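Local coordinates for C alpha-dehydrogenase (Sphingobium sp. SYK-6, PDB 4YAC), which oxidises the C-alpha alcohol of lignin-derived beta-aryl ethers with NAD+ as hydride acceptor, an early step in beta-aryl ether cleavage, at the interface of chains A and B. Residues are numbered along the deposited sequence; one frame, centred on the assembly and turned at random. Chains: chain A/B, C alpha-dehydrogenase.

Contact 1 and contact 2 belong to one two-fold symmetric interface between chains A and B, and each has a twin with the chains exchanged. The centres of their C-alpha atoms lie about 23 Å apart. They share no residue and no secondary-structure element: contact 1 uses strand 248-249, the loop after it and both ends of helix 255-271, whereas contact 2 uses helices 105-133 and 155-174. The C-terminal part of each subunit thus reaches its partner well away from the helix pairs characteristic of the short-chain dehydrogenase family, spreading the grip between the two copies over a broad surface.

Contact 1: the interface of chains A and B. Residues chain A 248, 250-253, 255-256; chain B 266, 269-270, 273.
B:Met270, near the end of helix 255-271, lies against the loop of chain A that leads from strand 248-249 into the same helix of that chain, in the C-terminal part of this short-chain dehydrogenase/reductase. Starting at its base, CB sits 3.8 Å from the backbone O of A:Tyr252. One step out, CG meets A:Leu250 CB at 3.9 Å. The chain is extended beyond CG (chi2 178°, chi3 175°), which carries the sulfur to the first turn of the chain A helix, where SD lies 3.8 Å from the backbone N of A:Ala256. The terminal methyl CE ends 4.1 Å from A:Phe255 CB, so the methionine meets the stem of that phenylalanine. Its own backbone O faces the pyrrolidine ring of A:Pro253, with CG the nearest ring atom. No N or O of one chain comes close enough to bond to an N or O of the other in this patch.

A turn back along the helix, B:Val266 splits its two methyls between neighbours. CG2 stands over the centre of one face of the A:Trp248 indole, 3.7 Å from CE2, while CG1 meets A:Leu250 CD1. With CG1 anti to the backbone N (chi1 167°), the two methyls diverge, CG2 to the indole and CG1 to the leucine. B:Ala269 fills in at the root of the indole, its CB 3.4 Å from A:Trp248 CB, a close methyl-to-methylene fit.

Past the helix end, B:Tyr273 presents a ring face to A:Pro251. The proline CA lies above that face, displaced toward the rim and 3.5 Å from CD2, and the proline CB lies over the other half of the same face, near CD1 and CE1. An alanine in place of B:Tyr273 would probably leave A:Pro251 CA and CB without the aromatic surface they rest on and open a gap beside the loop.

Contact 2: the interface of chains A and B. Residues chain A 120, 124, 163, 166-167, 170; chain B 108, 112, 155, 159.
Helices 105-133 and 155-174 of the two subunits meet here in the helix-bundle dimer interface typical of short-chain dehydrogenases, and B:Trp108 and A:Ile120 face each other tip to tip. The isoleucine lays both branches on one face of the indole: CG2 is over the five-membered ring, 3.7 Å from CE2, and CD1 is over the six-membered ring, 3.5 Å from CE3. With CG1 anti to the carbonyl carbon (chi1 -68°) and the chain extended to CD1 (chi2 167°), the two methyls are spread along the bicyclic plane. A:Leu167 comes in at about a right angle and touches the far end of the ring, its CD1 3.8 Å from CH2. At the pyrrole end, the indole NE1 points to A:Met124 SD at 3.5 Å, a weak hydrogen bond with 151° at the hydrogen; the methionine is bent at chi2 and chi3.

Between the two 155-174 helices, B:Thr159 lies alongside A:Leu167. Its hydroxyl OG1 donates to the B:Gly155 carbonyl O of its own helix (2.8 Å), which helps to hold the side chain's rotation. That leaves CG2 against the backbone O of A:Ala163, 3.4 Å away. A:Ser170 OG likewise bonds back to A:Gly166 O (2.9 Å), approaching from above the carbonyl plane, while its CB and OG rest on B:Gly155 CA, which has no side chain to keep the helices apart.

Helix 155-174 also carries the family's YxxxK catalytic motif in its first turns, so this interface joins the subunits and probably helps to steady the helix that bears the active site.

Contact 1: the interface of chains A and B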
ATOM      1  N   TRP A 248     -13.260   9.307  -0.243  1.00 43.98           N
ATOM      2  CA  TRP A 248     -12.643   9.186  -1.562  1.00 51.37           C
ATOM      3  C   TRP A 248     -12.644  10.520  -2.299  1.00 38.96           C
ATOM      4  O   TRP A 248     -13.663  10.926  -2.854  1.00 42.75           O
ATOM      5  CB  TRP A 248     -13.367   8.141  -2.416  1.00 45.81           C
ATOM      6  CG  TRP A 248     -13.232   6.735  -1.928  1.00 34.60           C
ATOM      7  CD1 TRP A 248     -14.236   5.921  -1.489  1.00 34.90           C
ATOM      8  CD2 TRP A 248     -12.024   5.969  -1.832  1.00 33.81           C
ATOM      9  NE1 TRP A 248     -13.729   4.697  -1.128  1.00 37.31           N
ATOM     10  CE2 TRP A 248     -12.372   4.701  -1.327  1.00 38.92           C
ATOM     11  CE3 TRP A 248     -10.683   6.231  -2.125  1.00 36.64           C
ATOM     12  CZ2 TRP A 248     -11.431   3.698  -1.109  1.00 53.91           C
ATOM     13  CZ3 TRP A 248      -9.747   5.233  -1.907  1.00 32.08           C
ATOM     14  CH2 TRP A 248     -10.127   3.984  -1.403  1.00 32.68           C
ATOM     15  N   LEU A 250     -11.250  11.732  -5.334  1.00 42.44           N
ATOM     16  CA  LEU A 250     -10.666  11.322  -6.604  1.00 43.70           C
ATOM     17  C   LEU A 250     -11.341  12.101  -7.731  1.00 33.62           C
ATOM     18  O   LEU A 250     -12.188  11.563  -8.439  1.00 42.55           O
ATOM     19  CB  LEU A 250     -10.850   9.814  -6.820  1.00 43.70           C
ATOM     20  CG  LEU A 250     -10.660   8.888  -5.617  1.00 47.31           C
ATOM     21  CD1 LEU A 250     -11.301   7.539  -5.889  1.00 60.03           C
ATOM     22  CD2 LEU A 250      -9.196   8.721  -5.296  1.00 48.56           C
ATOM     23  N   PRO A 251     -10.976  13.378  -7.901  1.00 44.10           N
ATOM     24  CA  PRO A 251     -11.777  14.229  -8.787  1.00 51.33           C
ATOM     25  C   PRO A 251     -11.473  14.052 -10.281  1.00 59.94           C
ATOM     26  O   PRO A 251     -11.337  15.040 -11.002  1.00 73.07           O
ATOM     27  CB  PRO A 251     -11.423  15.637  -8.302  1.00 40.38           C
ATOM     28  CG  PRO A 251     -10.034  15.525  -7.802  1.00 43.58           C
ATOM     29  CD  PRO A 251      -9.884  14.126  -7.252  1.00 44.38           C
ATOM     30  N   TYR A 252     -11.399  12.803 -10.736  1.00 55.49           N
ATOM     31  CA  TYR A 252     -11.085  12.505 -12.132  1.00 52.73           C
ATOM     32  C   TYR A 252     -11.971  11.389 -12.685  1.00 46.03           C
ATOM     33  O   TYR A 252     -11.594  10.218 -12.643  1.00 56.62           O
ATOM     34  CB  TYR A 252      -9.611  12.120 -12.270  1.00 46.57           C
ATOM     35  CG  TYR A 252      -8.697  13.054 -11.523  1.00 51.54           C
ATOM     36  CD1 TYR A 252      -8.565  14.379 -11.911  1.00 73.43           C
ATOM     37  CD2 TYR A 252      -7.979  12.619 -10.421  1.00 49.00           C
ATOM     38  CE1 TYR A 252      -7.744  15.241 -11.224  1.00 72.27           C
ATOM     39  CE2 TYR A 252      -7.147  13.476  -9.730  1.00 50.88           C
ATOM     40  CZ  TYR A 252      -7.033  14.787 -10.139  1.00 69.08           C
ATOM     41  OH  TYR A 252      -6.209  15.654  -9.464  1.00107.32           O
ATOM     42  N   PRO A 253     -13.153  11.751 -13.213  1.00 49.11           N
ATOM     43  CA  PRO A 253     -14.069  10.748 -13.772  1.00 51.77           C
ATOM     44  C   PRO A 253     -13.464   9.987 -14.954  1.00 61.59           C
ATOM     45  O   PRO A 253     -13.986   8.938 -15.334  1.00 59.94           O
ATOM     46  CB  PRO A 253     -15.281  11.576 -14.218  1.00 49.95           C
ATOM     47  CG  PRO A 253     -15.164  12.879 -13.507  1.00 48.04           C
ATOM     48  CD  PRO A 253     -13.713  13.112 -13.276  1.00 42.97           C
ATOM     49  N   PHE A 255     -10.656   8.330 -15.076  1.00 50.82           N
ATOM     50  CA  PHE A 255      -9.993   7.108 -14.656  1.00 40.17           C
ATOM     51  C   PHE A 255     -10.982   5.986 -14.347  1.00 46.30           C
ATOM     52  O   PHE A 255     -10.578   4.864 -14.045  1.00 60.13           O
ATOM     53  CB  PHE A 255      -9.116   7.397 -13.431  1.00 44.37           C
ATOM     54  CG  PHE A 255      -7.995   8.374 -13.701  1.00 53.57           C
ATOM     55  CD1 PHE A 255      -7.312   8.353 -14.907  1.00 75.80           C
ATOM     56  CD2 PHE A 255      -7.627   9.314 -12.751  1.00 73.73           C
ATOM     57  CE1 PHE A 255      -6.286   9.245 -15.158  1.00 73.72           C
ATOM     58  CE2 PHE A 255      -6.600  10.210 -12.997  1.00 70.80           C
ATOM     59  CZ  PHE A 255      -5.930  10.174 -14.202  1.00 65.40           C
ATOM     60  N   ALA A 256     -12.275   6.290 -14.440  1.00 47.13           N
ATOM     61  CA  ALA A 256     -13.320   5.330 -14.097  1.00 49.64           C
ATOM     62  C   ALA A 256     -13.243   4.057 -14.939  1.00 50.32           C
ATOM     63  O   ALA A 256     -13.093   2.964 -14.393  1.00 59.33           O
ATOM     64  CB  ALA A 256     -14.690   5.973 -14.251  1.00 56.15           C
TER
ATOM     65  N   VAL B 266     -15.253   3.548  -5.180  1.00 38.66           N
ATOM     66  CA  VAL B 266     -14.220   4.321  -5.860  1.00 36.88           C
ATOM     67  C   VAL B 266     -14.729   4.860  -7.195  1.00 37.92           C
ATOM     68  O   VAL B 266     -14.578   6.045  -7.488  1.00 45.50           O
ATOM     69  CB  VAL B 266     -12.947   3.466  -6.083  1.00 36.85           C
ATOM     70  CG1 VAL B 266     -11.986   4.144  -7.050  1.00 36.04           C
ATOM     71  CG2 VAL B 266     -12.254   3.195  -4.753  1.00 39.94           C
ATOM     72  N   ALA B 269     -17.120   7.609  -6.657  1.00 43.77           N
ATOM     73  CA  ALA B 269     -16.432   8.810  -6.198  1.00 41.69           C
ATOM     74  C   ALA B 269     -15.835   9.564  -7.378  1.00 43.18           C
ATOM     75  O   ALA B 269     -15.972  10.783  -7.480  1.00 46.72           O
ATOM     76  CB  ALA B 269     -15.355   8.456  -5.195  1.00 41.51           C
ATOM     77  N   MET B 270     -15.172   8.831  -8.268  1.00 44.08           N
ATOM     78  CA  MET B 270     -14.631   9.420  -9.486  1.00 46.95           C
ATOM     79  C   MET B 270     -15.743  10.046 -10.320  1.00 44.72           C
ATOM     80  O   MET B 270     -15.615  11.171 -10.799  1.00 49.82           O
ATOM     81  CB  MET B 270     -13.895   8.372 -10.322  1.00 48.51           C
ATOM     82  CG  MET B 270     -12.664   7.782  -9.665  1.00 48.28           C
ATOM     83  SD  MET B 270     -11.922   6.521 -10.713  1.00 44.96           S
ATOM     84  CE  MET B 270     -10.449   6.113  -9.780  1.00 41.50           C
ATOM     85  N   TYR B 273     -17.690  13.610  -9.691  1.00 60.35           N
ATOM     86  CA  TYR B 273     -17.172  14.880 -10.195  1.00 61.09           C
ATOM     87  C   TYR B 273     -17.432  15.034 -11.695  1.00 73.90           C
ATOM     88  O   TYR B 273     -16.865  15.915 -12.339  1.00 71.74           O
ATOM     89  CB  TYR B 273     -15.670  14.992  -9.924  1.00 52.47           C
ATOM     90  CG  TYR B 273     -15.288  15.132  -8.466  1.00 67.09           C
ATOM     91  CD1 TYR B 273     -15.072  16.382  -7.903  1.00 62.64           C
ATOM     92  CD2 TYR B 273     -15.128  14.014  -7.657  1.00 69.29           C
ATOM     93  CE1 TYR B 273     -14.713  16.518  -6.575  1.00 56.97           C
ATOM     94  CE2 TYR B 273     -14.766  14.138  -6.327  1.00 73.64           C
ATOM     95  CZ  TYR B 273     -14.560  15.393  -5.792  1.00 71.29           C
ATOM     96  OH  TYR B 273     -14.203  15.525  -4.468  1.00 70.44           O
TER

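Contact 2: the interface of chains A and B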
ATOM      1  N   ILE A 120       2.742   8.500   8.851  1.00 20.81           N
ATOM      2  CA  ILE A 120       2.562   7.753  10.094  1.00 21.40           C
ATOM      3  C   ILE A 120       2.906   8.637  11.290  1.00 23.15           C
ATOM      4  O   ILE A 120       2.170   8.681  12.281  1.00 23.08           O
ATOM      5  CB  ILE A 120       3.436   6.485  10.135  1.00 23.28           C
ATOM      6  CG1 ILE A 120       2.952   5.475   9.097  1.00 25.29           C
ATOM      7  CG2 ILE A 120       3.401   5.840  11.527  1.00 24.72           C
ATOM      8  CD1 ILE A 120       3.929   4.349   8.857  1.00 25.76           C
ATOM      9  N   MET A 124       0.290   9.580  14.216  1.00 25.65           N
ATOM     10  CA  MET A 124       0.493   9.083  15.572  1.00 24.51           C
ATOM     11  C   MET A 124       0.801  10.198  16.563  1.00 24.31           C
ATOM     12  O   MET A 124       0.651  10.010  17.764  1.00 27.60           O
ATOM     13  CB  MET A 124       1.618   8.047  15.595  1.00 25.24           C
ATOM     14  CG  MET A 124       1.325   6.798  14.771  1.00 30.73           C
ATOM     15  SD  MET A 124      -0.299   6.072  15.072  1.00 27.51           S
ATOM     16  CE  MET A 124      -0.249   5.843  16.846  1.00 31.90           C
ATOM     17  N   ALA A 163       0.839   2.286   0.320  1.00 21.47           N
ATOM     18  CA  ALA A 163       0.972   2.176   1.767  1.00 19.78           C
ATOM     19  C   ALA A 163       0.053   3.150   2.494  1.00 23.13           C
ATOM     20  O   ALA A 163      -0.720   2.738   3.354  1.00 23.75           O
ATOM     21  CB  ALA A 163       2.414   2.408   2.187  1.00 23.14           C
ATOM     22  N   GLY A 166      -3.581   2.426   2.302  1.00 26.10           N
ATOM     23  CA  GLY A 166      -3.961   1.417   3.274  1.00 20.67           C
ATOM     24  C   GLY A 166      -4.172   2.039   4.638  1.00 23.87           C
ATOM     25  O   GLY A 166      -5.142   1.732   5.340  1.00 28.78           O
ATOM     26  N   LEU A 167      -3.250   2.915   5.020  1.00 26.06           N
ATOM     27  CA  LEU A 167      -3.351   3.611   6.297  1.00 27.34           C
ATOM     28  C   LEU A 167      -4.626   4.442   6.346  1.00 27.01           C
ATOM     29  O   LEU A 167      -5.327   4.460   7.360  1.00 26.00           O
ATOM     30  CB  LEU A 167      -2.132   4.507   6.531  1.00 22.29           C
ATOM     31  CG  LEU A 167      -2.197   5.400   7.776  1.00 26.51           C
ATOM     32  CD1 LEU A 167      -2.388   4.582   9.042  1.00 26.00           C
ATOM     33  CD2 LEU A 167      -0.938   6.243   7.878  1.00 27.79           C
ATOM     34  N   SER A 170      -7.626   2.361   6.749  1.00 26.63           N
ATOM     35  CA  SER A 170      -7.609   1.843   8.116  1.00 28.75           C
ATOM     36  C   SER A 170      -8.136   2.878   9.106  1.00 28.07           C
ATOM     37  O   SER A 170      -8.937   2.560   9.986  1.00 28.31           O
ATOM     38  CB  SER A 170      -6.196   1.409   8.506  1.00 30.11           C
ATOM     39  OG  SER A 170      -5.799   0.272   7.760  1.00 28.47           O
TER
ATOM     40  N   TRP B 108       4.879  -0.058  14.967  1.00 25.19           N
ATOM     41  CA  TRP B 108       4.956   0.306  13.557  1.00 28.33           C
ATOM     42  C   TRP B 108       6.252  -0.182  12.912  1.00 27.83           C
ATOM     43  O   TRP B 108       6.230  -0.842  11.868  1.00 24.40           O
ATOM     44  CB  TRP B 108       4.847   1.824  13.394  1.00 33.62           C
ATOM     45  CG  TRP B 108       3.444   2.343  13.286  1.00 25.85           C
ATOM     46  CD1 TRP B 108       2.738   3.023  14.241  1.00 25.77           C
ATOM     47  CD2 TRP B 108       2.589   2.261  12.141  1.00 24.52           C
ATOM     48  NE1 TRP B 108       1.494   3.350  13.763  1.00 26.87           N
ATOM     49  CE2 TRP B 108       1.378   2.893  12.474  1.00 26.34           C
ATOM     50  CE3 TRP B 108       2.725   1.702  10.866  1.00 22.04           C
ATOM     51  CZ2 TRP B 108       0.313   2.984  11.586  1.00 29.40           C
ATOM     52  CZ3 TRP B 108       1.661   1.795   9.986  1.00 29.78           C
ATOM     53  CH2 TRP B 108       0.475   2.429  10.349  1.00 36.88           C
ATOM     54  N   MET B 112       6.529  -2.875   9.914  1.00 23.33           N
ATOM     55  CA  MET B 112       6.987  -2.246   8.679  1.00 21.21           C
ATOM     56  C   MET B 112       8.291  -2.882   8.202  1.00 21.68           C
ATOM     57  O   MET B 112       8.454  -3.174   7.016  1.00 24.73           O
ATOM     58  CB  MET B 112       7.189  -0.743   8.875  1.00 30.19           C
ATOM     59  CG  MET B 112       5.901   0.055   8.875  1.00 44.39           C
ATOM     60  SD  MET B 112       5.196   0.252   7.221  1.00 37.72           S
ATOM     61  CE  MET B 112       3.465   0.223   7.622  1.00 73.85           C
ATOM     62  N   GLY B 155      -4.764  -1.915  11.556  1.00 31.88           N
ATOM     63  CA  GLY B 155      -4.236  -0.731  10.896  1.00 28.81           C
ATOM     64  C   GLY B 155      -2.804  -0.834  10.402  1.00 26.60           C
ATOM     65  O   GLY B 155      -2.518  -0.534   9.242  1.00 28.05           O
ATOM     66  N   THR B 159      -1.621  -1.537   6.454  1.00 24.18           N
ATOM     67  CA  THR B 159      -0.717  -0.597   5.809  1.00 18.01           C
ATOM     68  C   THR B 159       0.433  -1.351   5.133  1.00 21.54           C
ATOM     69  O   THR B 159       0.762  -1.069   3.984  1.00 26.02           O
ATOM     70  CB  THR B 159      -0.154   0.432   6.805  1.00 24.74           C
ATOM     71  OG1 THR B 159      -1.239   1.165   7.387  1.00 25.26           O
ATOM     72  CG2 THR B 159       0.764   1.414   6.099  1.00 25.17           C
TER